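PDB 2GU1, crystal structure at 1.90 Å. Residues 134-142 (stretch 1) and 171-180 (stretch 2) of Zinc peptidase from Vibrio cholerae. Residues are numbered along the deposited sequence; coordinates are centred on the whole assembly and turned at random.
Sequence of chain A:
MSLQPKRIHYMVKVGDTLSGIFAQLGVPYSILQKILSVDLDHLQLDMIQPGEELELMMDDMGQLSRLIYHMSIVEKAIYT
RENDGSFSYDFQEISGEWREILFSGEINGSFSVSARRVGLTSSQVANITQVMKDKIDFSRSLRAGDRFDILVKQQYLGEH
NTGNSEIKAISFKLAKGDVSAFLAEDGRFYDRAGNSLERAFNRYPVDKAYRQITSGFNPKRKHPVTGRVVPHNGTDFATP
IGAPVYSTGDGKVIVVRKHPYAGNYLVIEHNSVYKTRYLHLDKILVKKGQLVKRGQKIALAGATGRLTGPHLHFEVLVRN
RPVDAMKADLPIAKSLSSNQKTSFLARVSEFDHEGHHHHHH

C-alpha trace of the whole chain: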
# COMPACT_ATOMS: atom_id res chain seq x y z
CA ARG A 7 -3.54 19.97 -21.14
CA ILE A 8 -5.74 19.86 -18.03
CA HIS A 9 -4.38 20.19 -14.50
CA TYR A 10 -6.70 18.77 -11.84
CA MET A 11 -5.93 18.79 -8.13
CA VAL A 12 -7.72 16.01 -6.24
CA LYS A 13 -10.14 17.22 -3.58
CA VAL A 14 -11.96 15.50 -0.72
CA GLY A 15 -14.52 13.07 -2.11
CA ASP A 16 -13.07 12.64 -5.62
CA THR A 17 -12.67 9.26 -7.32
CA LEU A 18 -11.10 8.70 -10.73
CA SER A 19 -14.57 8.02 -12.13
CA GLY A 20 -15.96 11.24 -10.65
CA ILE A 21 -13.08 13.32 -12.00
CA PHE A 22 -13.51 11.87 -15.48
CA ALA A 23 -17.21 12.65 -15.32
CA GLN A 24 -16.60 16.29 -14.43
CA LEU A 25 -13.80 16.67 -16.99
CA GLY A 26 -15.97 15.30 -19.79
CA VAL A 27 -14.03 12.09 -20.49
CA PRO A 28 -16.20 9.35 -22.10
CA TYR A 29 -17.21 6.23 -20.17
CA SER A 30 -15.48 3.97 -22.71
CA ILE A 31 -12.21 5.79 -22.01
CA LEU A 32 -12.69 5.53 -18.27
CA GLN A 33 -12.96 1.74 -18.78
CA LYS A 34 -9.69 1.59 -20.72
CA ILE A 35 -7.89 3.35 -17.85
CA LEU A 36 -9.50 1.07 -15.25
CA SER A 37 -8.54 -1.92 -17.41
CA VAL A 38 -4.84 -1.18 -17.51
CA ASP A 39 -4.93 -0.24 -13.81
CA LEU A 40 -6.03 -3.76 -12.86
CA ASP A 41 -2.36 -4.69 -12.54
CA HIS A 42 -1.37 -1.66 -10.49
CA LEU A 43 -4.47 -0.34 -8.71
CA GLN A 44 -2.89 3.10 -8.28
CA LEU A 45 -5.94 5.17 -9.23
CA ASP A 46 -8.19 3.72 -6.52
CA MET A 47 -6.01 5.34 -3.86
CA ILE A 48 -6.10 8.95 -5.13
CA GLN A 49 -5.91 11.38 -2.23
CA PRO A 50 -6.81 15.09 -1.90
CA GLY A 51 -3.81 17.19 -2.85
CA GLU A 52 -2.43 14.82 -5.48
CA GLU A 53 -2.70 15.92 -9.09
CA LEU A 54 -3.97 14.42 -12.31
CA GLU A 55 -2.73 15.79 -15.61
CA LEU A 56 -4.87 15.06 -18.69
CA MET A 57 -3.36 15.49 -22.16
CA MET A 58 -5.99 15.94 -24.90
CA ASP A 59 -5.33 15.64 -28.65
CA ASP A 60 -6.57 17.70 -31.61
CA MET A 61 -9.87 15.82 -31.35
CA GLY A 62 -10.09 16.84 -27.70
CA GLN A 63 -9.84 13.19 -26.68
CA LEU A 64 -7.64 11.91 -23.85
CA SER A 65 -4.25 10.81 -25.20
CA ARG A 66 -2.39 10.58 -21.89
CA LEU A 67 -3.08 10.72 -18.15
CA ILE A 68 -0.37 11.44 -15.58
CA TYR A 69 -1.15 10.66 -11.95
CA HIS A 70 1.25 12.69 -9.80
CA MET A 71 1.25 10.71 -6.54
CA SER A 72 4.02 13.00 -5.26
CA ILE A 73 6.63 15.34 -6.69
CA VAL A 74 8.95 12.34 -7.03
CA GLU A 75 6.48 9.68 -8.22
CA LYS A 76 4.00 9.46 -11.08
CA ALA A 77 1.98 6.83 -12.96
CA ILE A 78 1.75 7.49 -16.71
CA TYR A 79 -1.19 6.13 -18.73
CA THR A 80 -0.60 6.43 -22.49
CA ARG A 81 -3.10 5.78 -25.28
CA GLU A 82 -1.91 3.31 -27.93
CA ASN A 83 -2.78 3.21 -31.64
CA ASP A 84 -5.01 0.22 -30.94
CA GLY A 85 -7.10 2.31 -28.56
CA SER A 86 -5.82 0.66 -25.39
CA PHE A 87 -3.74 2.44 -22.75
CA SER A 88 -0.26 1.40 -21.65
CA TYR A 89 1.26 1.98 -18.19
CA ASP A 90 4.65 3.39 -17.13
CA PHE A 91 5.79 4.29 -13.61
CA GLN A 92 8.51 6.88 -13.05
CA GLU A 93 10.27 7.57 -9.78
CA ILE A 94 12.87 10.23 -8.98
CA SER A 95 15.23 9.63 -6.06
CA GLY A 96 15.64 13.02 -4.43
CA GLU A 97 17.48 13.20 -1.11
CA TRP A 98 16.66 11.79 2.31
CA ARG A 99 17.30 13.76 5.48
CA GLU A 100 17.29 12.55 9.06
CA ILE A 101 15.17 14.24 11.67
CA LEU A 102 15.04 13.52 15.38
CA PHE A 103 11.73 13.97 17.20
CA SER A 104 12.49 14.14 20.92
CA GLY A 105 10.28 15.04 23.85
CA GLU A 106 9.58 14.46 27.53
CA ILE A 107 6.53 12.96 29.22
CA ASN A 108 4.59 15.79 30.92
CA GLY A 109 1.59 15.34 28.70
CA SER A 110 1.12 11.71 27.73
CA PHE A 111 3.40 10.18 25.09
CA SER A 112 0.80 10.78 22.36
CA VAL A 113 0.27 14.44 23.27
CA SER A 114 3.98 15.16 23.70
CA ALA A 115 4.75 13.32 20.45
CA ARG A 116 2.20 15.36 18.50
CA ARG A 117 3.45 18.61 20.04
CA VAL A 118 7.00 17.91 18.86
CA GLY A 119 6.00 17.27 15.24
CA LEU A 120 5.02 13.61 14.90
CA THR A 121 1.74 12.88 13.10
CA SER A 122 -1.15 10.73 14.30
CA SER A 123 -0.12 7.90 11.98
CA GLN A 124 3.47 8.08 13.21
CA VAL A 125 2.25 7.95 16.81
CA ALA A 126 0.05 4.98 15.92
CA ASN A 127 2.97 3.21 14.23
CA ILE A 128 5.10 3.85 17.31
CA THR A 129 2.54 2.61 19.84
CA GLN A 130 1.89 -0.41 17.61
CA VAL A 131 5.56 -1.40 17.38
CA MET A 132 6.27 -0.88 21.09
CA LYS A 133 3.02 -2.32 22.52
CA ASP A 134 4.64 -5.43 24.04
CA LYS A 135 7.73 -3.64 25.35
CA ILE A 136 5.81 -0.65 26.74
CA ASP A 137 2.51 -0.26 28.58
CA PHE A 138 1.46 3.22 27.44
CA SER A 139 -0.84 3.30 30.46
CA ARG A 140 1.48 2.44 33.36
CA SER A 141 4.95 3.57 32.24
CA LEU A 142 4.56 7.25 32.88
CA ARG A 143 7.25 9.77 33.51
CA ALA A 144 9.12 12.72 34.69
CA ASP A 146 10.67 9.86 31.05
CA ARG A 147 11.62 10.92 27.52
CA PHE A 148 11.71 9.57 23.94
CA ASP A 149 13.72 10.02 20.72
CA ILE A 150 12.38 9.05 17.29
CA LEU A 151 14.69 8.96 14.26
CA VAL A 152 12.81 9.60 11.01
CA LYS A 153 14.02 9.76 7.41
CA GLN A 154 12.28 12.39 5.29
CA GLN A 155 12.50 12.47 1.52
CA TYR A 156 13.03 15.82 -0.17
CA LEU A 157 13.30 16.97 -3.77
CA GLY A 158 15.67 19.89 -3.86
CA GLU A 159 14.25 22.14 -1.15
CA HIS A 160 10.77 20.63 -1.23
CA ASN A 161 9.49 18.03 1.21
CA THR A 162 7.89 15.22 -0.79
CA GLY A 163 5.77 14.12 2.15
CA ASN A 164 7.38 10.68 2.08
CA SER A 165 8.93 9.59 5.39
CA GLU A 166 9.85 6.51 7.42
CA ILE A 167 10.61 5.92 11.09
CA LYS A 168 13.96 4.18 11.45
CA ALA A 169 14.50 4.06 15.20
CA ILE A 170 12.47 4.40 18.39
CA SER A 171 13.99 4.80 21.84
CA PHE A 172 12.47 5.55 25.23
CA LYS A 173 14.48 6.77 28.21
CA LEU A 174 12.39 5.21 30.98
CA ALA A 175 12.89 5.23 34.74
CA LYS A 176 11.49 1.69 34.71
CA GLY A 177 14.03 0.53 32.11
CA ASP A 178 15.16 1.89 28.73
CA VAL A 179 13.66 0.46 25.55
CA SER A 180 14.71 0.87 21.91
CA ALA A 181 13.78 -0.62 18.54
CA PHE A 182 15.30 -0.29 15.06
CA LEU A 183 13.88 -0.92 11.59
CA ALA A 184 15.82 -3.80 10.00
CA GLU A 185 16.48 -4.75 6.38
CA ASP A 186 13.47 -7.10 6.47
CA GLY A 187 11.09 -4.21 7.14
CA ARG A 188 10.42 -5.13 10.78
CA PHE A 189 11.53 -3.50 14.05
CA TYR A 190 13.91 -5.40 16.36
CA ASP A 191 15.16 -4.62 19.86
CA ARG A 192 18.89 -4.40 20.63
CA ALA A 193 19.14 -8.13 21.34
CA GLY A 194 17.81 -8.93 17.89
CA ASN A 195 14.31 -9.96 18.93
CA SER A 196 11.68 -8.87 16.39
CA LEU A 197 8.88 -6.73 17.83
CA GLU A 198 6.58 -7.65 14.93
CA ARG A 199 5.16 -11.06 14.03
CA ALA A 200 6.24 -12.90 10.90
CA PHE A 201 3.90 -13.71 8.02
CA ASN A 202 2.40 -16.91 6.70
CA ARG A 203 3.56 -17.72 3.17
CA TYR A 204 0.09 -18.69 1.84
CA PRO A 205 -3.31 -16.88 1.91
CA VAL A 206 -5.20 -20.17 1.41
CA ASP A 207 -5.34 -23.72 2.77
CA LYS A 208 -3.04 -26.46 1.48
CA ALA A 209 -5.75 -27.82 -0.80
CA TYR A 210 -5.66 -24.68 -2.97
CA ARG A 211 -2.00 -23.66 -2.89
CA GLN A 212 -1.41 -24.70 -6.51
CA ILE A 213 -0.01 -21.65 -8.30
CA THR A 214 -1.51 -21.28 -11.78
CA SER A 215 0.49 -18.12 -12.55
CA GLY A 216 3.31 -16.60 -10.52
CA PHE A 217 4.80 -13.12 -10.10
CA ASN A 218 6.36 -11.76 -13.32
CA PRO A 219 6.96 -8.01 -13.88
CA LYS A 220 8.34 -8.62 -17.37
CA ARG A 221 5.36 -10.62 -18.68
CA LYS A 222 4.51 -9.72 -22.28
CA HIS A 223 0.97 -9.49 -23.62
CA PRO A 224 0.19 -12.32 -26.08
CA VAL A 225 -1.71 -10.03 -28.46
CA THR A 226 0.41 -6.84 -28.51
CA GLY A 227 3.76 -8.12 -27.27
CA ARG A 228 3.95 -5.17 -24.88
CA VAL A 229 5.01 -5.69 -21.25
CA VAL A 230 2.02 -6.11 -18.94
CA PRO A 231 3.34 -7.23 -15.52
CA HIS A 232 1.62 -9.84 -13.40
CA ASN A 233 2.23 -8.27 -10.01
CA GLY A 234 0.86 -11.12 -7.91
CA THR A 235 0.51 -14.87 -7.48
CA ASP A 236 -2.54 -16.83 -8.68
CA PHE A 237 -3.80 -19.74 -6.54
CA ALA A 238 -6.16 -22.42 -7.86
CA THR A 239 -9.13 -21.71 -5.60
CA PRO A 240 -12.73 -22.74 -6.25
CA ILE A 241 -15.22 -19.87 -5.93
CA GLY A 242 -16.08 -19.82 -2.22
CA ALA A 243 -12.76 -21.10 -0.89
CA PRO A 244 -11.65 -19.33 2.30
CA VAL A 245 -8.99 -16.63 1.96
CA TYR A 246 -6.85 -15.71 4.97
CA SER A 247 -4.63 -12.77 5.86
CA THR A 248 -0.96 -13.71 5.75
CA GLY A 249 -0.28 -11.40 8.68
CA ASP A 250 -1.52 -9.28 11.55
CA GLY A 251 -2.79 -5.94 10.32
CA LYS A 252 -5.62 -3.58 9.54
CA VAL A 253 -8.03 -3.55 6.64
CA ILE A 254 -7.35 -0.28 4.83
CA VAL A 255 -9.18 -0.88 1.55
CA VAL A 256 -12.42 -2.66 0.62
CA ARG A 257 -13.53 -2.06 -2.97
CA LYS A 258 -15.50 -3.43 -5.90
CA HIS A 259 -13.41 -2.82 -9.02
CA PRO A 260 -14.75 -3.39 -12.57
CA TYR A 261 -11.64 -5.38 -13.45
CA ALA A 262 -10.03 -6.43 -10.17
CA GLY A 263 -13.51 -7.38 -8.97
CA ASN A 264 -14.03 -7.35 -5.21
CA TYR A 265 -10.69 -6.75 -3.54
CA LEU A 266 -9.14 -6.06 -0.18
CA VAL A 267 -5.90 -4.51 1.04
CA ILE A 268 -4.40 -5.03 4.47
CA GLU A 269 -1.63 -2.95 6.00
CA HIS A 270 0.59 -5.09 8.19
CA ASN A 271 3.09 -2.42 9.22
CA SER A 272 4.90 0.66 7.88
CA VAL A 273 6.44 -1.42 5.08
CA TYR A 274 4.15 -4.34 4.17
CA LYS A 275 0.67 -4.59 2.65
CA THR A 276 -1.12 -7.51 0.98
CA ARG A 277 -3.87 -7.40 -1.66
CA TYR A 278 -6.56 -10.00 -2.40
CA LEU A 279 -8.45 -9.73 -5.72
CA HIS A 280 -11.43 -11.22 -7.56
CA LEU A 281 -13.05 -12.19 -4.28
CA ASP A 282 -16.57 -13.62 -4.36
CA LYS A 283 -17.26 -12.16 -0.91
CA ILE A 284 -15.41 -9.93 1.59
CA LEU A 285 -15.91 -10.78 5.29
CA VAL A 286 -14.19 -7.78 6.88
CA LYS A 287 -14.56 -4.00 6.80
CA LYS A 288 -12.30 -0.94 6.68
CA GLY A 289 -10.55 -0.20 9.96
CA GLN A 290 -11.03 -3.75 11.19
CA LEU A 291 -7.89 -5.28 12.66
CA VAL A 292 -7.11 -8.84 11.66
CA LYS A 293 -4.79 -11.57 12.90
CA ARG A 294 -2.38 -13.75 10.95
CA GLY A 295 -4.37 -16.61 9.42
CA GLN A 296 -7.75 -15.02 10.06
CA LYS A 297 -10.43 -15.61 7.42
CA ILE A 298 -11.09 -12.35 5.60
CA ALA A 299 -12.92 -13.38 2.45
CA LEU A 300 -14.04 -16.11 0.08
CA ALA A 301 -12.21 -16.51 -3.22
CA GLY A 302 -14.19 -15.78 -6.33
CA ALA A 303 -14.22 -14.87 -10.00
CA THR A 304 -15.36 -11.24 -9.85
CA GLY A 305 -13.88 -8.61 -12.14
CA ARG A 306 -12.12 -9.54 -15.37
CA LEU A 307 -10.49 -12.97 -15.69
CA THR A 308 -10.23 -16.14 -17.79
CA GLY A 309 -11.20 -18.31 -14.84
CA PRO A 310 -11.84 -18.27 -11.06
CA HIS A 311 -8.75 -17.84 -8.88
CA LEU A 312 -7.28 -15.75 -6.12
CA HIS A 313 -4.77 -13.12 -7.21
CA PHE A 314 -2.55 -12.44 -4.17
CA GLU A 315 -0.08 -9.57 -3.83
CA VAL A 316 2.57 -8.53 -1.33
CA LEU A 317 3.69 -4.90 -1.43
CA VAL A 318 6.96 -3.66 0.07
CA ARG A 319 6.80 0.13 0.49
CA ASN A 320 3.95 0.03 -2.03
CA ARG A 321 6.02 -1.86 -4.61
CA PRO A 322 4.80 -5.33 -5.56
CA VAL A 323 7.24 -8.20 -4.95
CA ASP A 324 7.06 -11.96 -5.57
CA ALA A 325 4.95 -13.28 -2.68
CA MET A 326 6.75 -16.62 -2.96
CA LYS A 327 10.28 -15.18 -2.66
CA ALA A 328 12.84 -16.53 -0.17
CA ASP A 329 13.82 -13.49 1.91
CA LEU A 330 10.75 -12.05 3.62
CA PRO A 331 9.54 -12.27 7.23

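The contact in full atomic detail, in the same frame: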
# COMPACT_ATOMS: atom_id res chain seq x y z
N ASP A 134 4.25 -4.35 23.13
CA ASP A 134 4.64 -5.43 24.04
C ASP A 134 5.79 -5.04 24.96
O ASP A 134 5.95 -5.61 26.05
CB ASP A 134 5.02 -6.68 23.25
CG ASP A 134 3.87 -7.21 22.42
OD1 ASP A 134 2.76 -7.36 22.97
OD2 ASP A 134 4.07 -7.46 21.21
N LYS A 135 6.59 -4.07 24.54
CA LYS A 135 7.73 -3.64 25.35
C LYS A 135 7.34 -2.48 26.27
O LYS A 135 8.01 -2.24 27.27
CB LYS A 135 8.89 -3.22 24.43
CG LYS A 135 9.32 -4.29 23.43
CD LYS A 135 10.00 -5.48 24.10
CE LYS A 135 11.52 -5.31 24.14
NZ LYS A 135 11.95 -4.07 24.83
N ILE A 136 6.26 -1.78 25.93
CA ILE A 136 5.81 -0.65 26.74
C ILE A 136 4.30 -0.61 26.96
O ILE A 136 3.52 -0.78 26.03
CB ILE A 136 6.22 0.70 26.09
CG1 ILE A 136 7.74 0.80 25.98
CG2 ILE A 136 5.69 1.86 26.92
CD1 ILE A 136 8.23 2.11 25.39
N ASP A 137 3.91 -0.38 28.21
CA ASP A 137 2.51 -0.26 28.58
C ASP A 137 2.27 1.24 28.62
O ASP A 137 2.60 1.90 29.60
CB ASP A 137 2.26 -0.85 29.98
CG ASP A 137 0.79 -0.85 30.38
OD1 ASP A 137 0.13 0.21 30.26
OD2 ASP A 137 0.28 -1.91 30.81
N PHE A 138 1.71 1.79 27.53
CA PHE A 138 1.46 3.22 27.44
C PHE A 138 0.39 3.72 28.41
O PHE A 138 -0.17 4.80 28.23
CB PHE A 138 1.09 3.61 26.00
CG PHE A 138 2.23 3.43 25.03
CD1 PHE A 138 2.49 2.19 24.46
CD2 PHE A 138 3.07 4.50 24.72
CE1 PHE A 138 3.58 2.01 23.61
CE2 PHE A 138 4.16 4.33 23.87
CZ PHE A 138 4.42 3.09 23.31
N SER A 139 0.14 2.94 29.46
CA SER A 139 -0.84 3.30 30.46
C SER A 139 -0.19 3.37 31.84
O SER A 139 -0.57 4.18 32.68
CB SER A 139 -1.96 2.26 30.48
OG SER A 139 -2.39 1.95 29.17
N ARG A 140 0.80 2.51 32.07
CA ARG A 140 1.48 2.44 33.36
C ARG A 140 2.85 3.12 33.40
O ARG A 140 3.21 3.73 34.41
CB ARG A 140 1.60 0.99 33.79
N SER A 141 3.61 2.99 32.32
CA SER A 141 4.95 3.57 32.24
C SER A 141 4.90 5.06 31.94
O SER A 141 5.05 5.49 30.78
CB SER A 141 5.75 2.85 31.17
OG SER A 141 5.43 1.47 31.17
N LEU A 142 4.67 5.83 32.99
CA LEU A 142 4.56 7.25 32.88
C LEU A 142 5.51 7.95 33.81
O LEU A 142 5.57 7.73 35.06
CB LEU A 142 3.11 7.73 33.10
N SER A 171 13.34 5.07 20.57
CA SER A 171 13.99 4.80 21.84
C SER A 171 13.34 5.59 22.96
O SER A 171 13.07 6.78 22.82
CB SER A 171 15.48 5.13 21.78
OG SER A 171 15.68 6.53 21.86
N PHE A 172 13.08 4.91 24.08
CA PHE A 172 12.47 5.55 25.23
C PHE A 172 13.42 5.52 26.42
O PHE A 172 13.98 4.48 26.76
CB PHE A 172 11.16 4.85 25.63
CG PHE A 172 10.00 5.16 24.73
CD1 PHE A 172 9.84 4.52 23.50
CD2 PHE A 172 9.05 6.11 25.10
CE1 PHE A 172 8.76 4.81 22.67
CE2 PHE A 172 7.96 6.41 24.28
CZ PHE A 172 7.82 5.76 23.06
N LYS A 173 13.63 6.68 27.03
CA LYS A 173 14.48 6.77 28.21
C LYS A 173 13.51 6.67 29.38
O LYS A 173 12.92 7.67 29.79
CB LYS A 173 15.21 8.12 28.23
CG LYS A 173 15.66 8.63 26.85
CD LYS A 173 16.42 7.58 26.03
CE LYS A 173 17.74 7.17 26.67
NZ LYS A 173 17.55 6.44 27.96
N LEU A 174 13.32 5.46 29.88
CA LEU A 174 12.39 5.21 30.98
C LEU A 174 13.07 4.99 32.33
O LEU A 174 14.18 4.46 32.41
CB LEU A 174 11.54 3.98 30.67
CG LEU A 174 10.30 4.10 29.78
CD1 LEU A 174 10.46 5.21 28.77
CD2 LEU A 174 10.05 2.76 29.10
N ALA A 175 12.38 5.41 33.39
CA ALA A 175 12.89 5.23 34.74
C ALA A 175 12.77 3.74 35.06
O ALA A 175 13.60 3.19 35.78
CB ALA A 175 12.07 6.05 35.72
N LYS A 176 11.75 3.11 34.49
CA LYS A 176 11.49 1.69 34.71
C LYS A 176 12.21 0.79 33.70
O LYS A 176 11.82 -0.36 33.50
CB LYS A 176 9.98 1.43 34.65
CG LYS A 176 9.17 2.35 35.55
CD LYS A 176 7.67 2.12 35.45
CE LYS A 176 7.26 0.77 36.01
NZ LYS A 176 5.78 0.60 36.04
N GLY A 177 13.27 1.31 33.08
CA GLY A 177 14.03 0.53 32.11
C GLY A 177 13.96 1.07 30.69
O GLY A 177 12.87 1.22 30.13
N ASP A 178 15.11 1.36 30.09
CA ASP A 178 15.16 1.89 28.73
C ASP A 178 14.79 0.87 27.67
O ASP A 178 15.13 -0.31 27.78
CB ASP A 178 16.56 2.43 28.43
CG ASP A 178 16.92 3.63 29.28
OD1 ASP A 178 18.07 4.09 29.21
OD2 ASP A 178 16.03 4.12 30.01
N VAL A 179 14.08 1.32 26.64
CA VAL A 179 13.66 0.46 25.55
C VAL A 179 13.96 1.11 24.20
O VAL A 179 13.79 2.32 24.04
CB VAL A 179 12.14 0.18 25.61
CG1 VAL A 179 11.78 -0.90 24.61
CG2 VAL A 179 11.74 -0.24 27.02
N SER A 180 14.42 0.32 23.23
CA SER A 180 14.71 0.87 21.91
C SER A 180 14.51 -0.18 20.82
O SER A 180 14.77 -1.37 21.02
CB SER A 180 16.15 1.41 21.87
OG SER A 180 17.09 0.37 22.05

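Ile136 is the centre of this contact. It is buried, and its CA-to-CB bond points toward stretch 2. With chi1 in m and chi2 in t, the side chain is extended, and its CD1 methyl reaches the ring of Phe172. Ile136 CD1 lies 3.5 Å from Phe172 CD1 and 3.7 Å from the centroid of that ring, 23° off the ring normal. The methyl therefore sits over the ring face, in a CH-pi contact. The same methyl approaches a second side chain, with Ile136 CD1 4.2 Å from Leu174 CD2. Further back along the isoleucine, Ile136 CG1 is 4.3 Å from Val179 CG2. One branched aliphatic side chain thus meets three apolar residues of stretch 2.

Those three residues are brought together by the fold of stretch 2. Phe172 and Val179 lie on paired strands, joined by Phe172 N to Val179 O at 2.7 Å and by Val179 N to Phe172 O at 3.2 Å. The CA-to-CB bonds of Phe172, Val179 and Leu174 point toward stretch 1. Those of Ser171 and Ser180 point away, so the small polar residues stay out of the apolar patch. A type I turn from Leu174 to Gly177 reverses the chain. Gly177 has phi/psi of 114/124, where a CB would be jammed against the carbonyl O of Lys176; glycine suits this position.

Phe138 extends the apolar contact. Its CA-to-CB bond runs sideways, but the end of its side chain comes nearer, and Phe138 CE2 lies 4.0 Å from Phe172 CZ. Phe172 CZ is at the edge of the Phe138 ring, near its plane.

Lys135 borders the centre beside Val179. Its CA-to-CB bond points toward stretch 2, and its long chain carries Lys135 NZ to 3.2 Å from Val179 CG1. This is a close contact of the ammonium group with a methyl, which can accept no hydrogen bond. Lys135 as a whole is exposed, a setting in which a lysine is at home.

At the other end, Lys176 lies along Ser141 and Arg140. Lys176 CD is 4.5 Å from Ser141 CA, so the aliphatic part of the lysine packs on the backbone. Lys176 NZ is 4.4 Å from Arg140 O, too far for a hydrogen bond. The Arg140 side chain is not modelled beyond CB.

Polar bonds shape each stretch from within. Asp137 O accepts from Arg140 N and from Ser141 N, both at 3.1 Å, and Asp137 OD1 accepts from Arg140 N at 3.0 Å. Ser141 OG adds a weak bond to Asp137 O at 3.3 Å. In stretch 2, Lys173 NZ and Asp178 OD1 form a salt bridge at 2.7 Å beside the turn. Asp178 OD2 also accepts a weak bond from Leu174 N at 3.0 Å.

The two stretches together bury 375 Å². No hydrogen bond crosses between the modelled atoms. Most of the covered area belongs to the apolar residues Ile136, Val179, Phe172, Leu174 and Phe138.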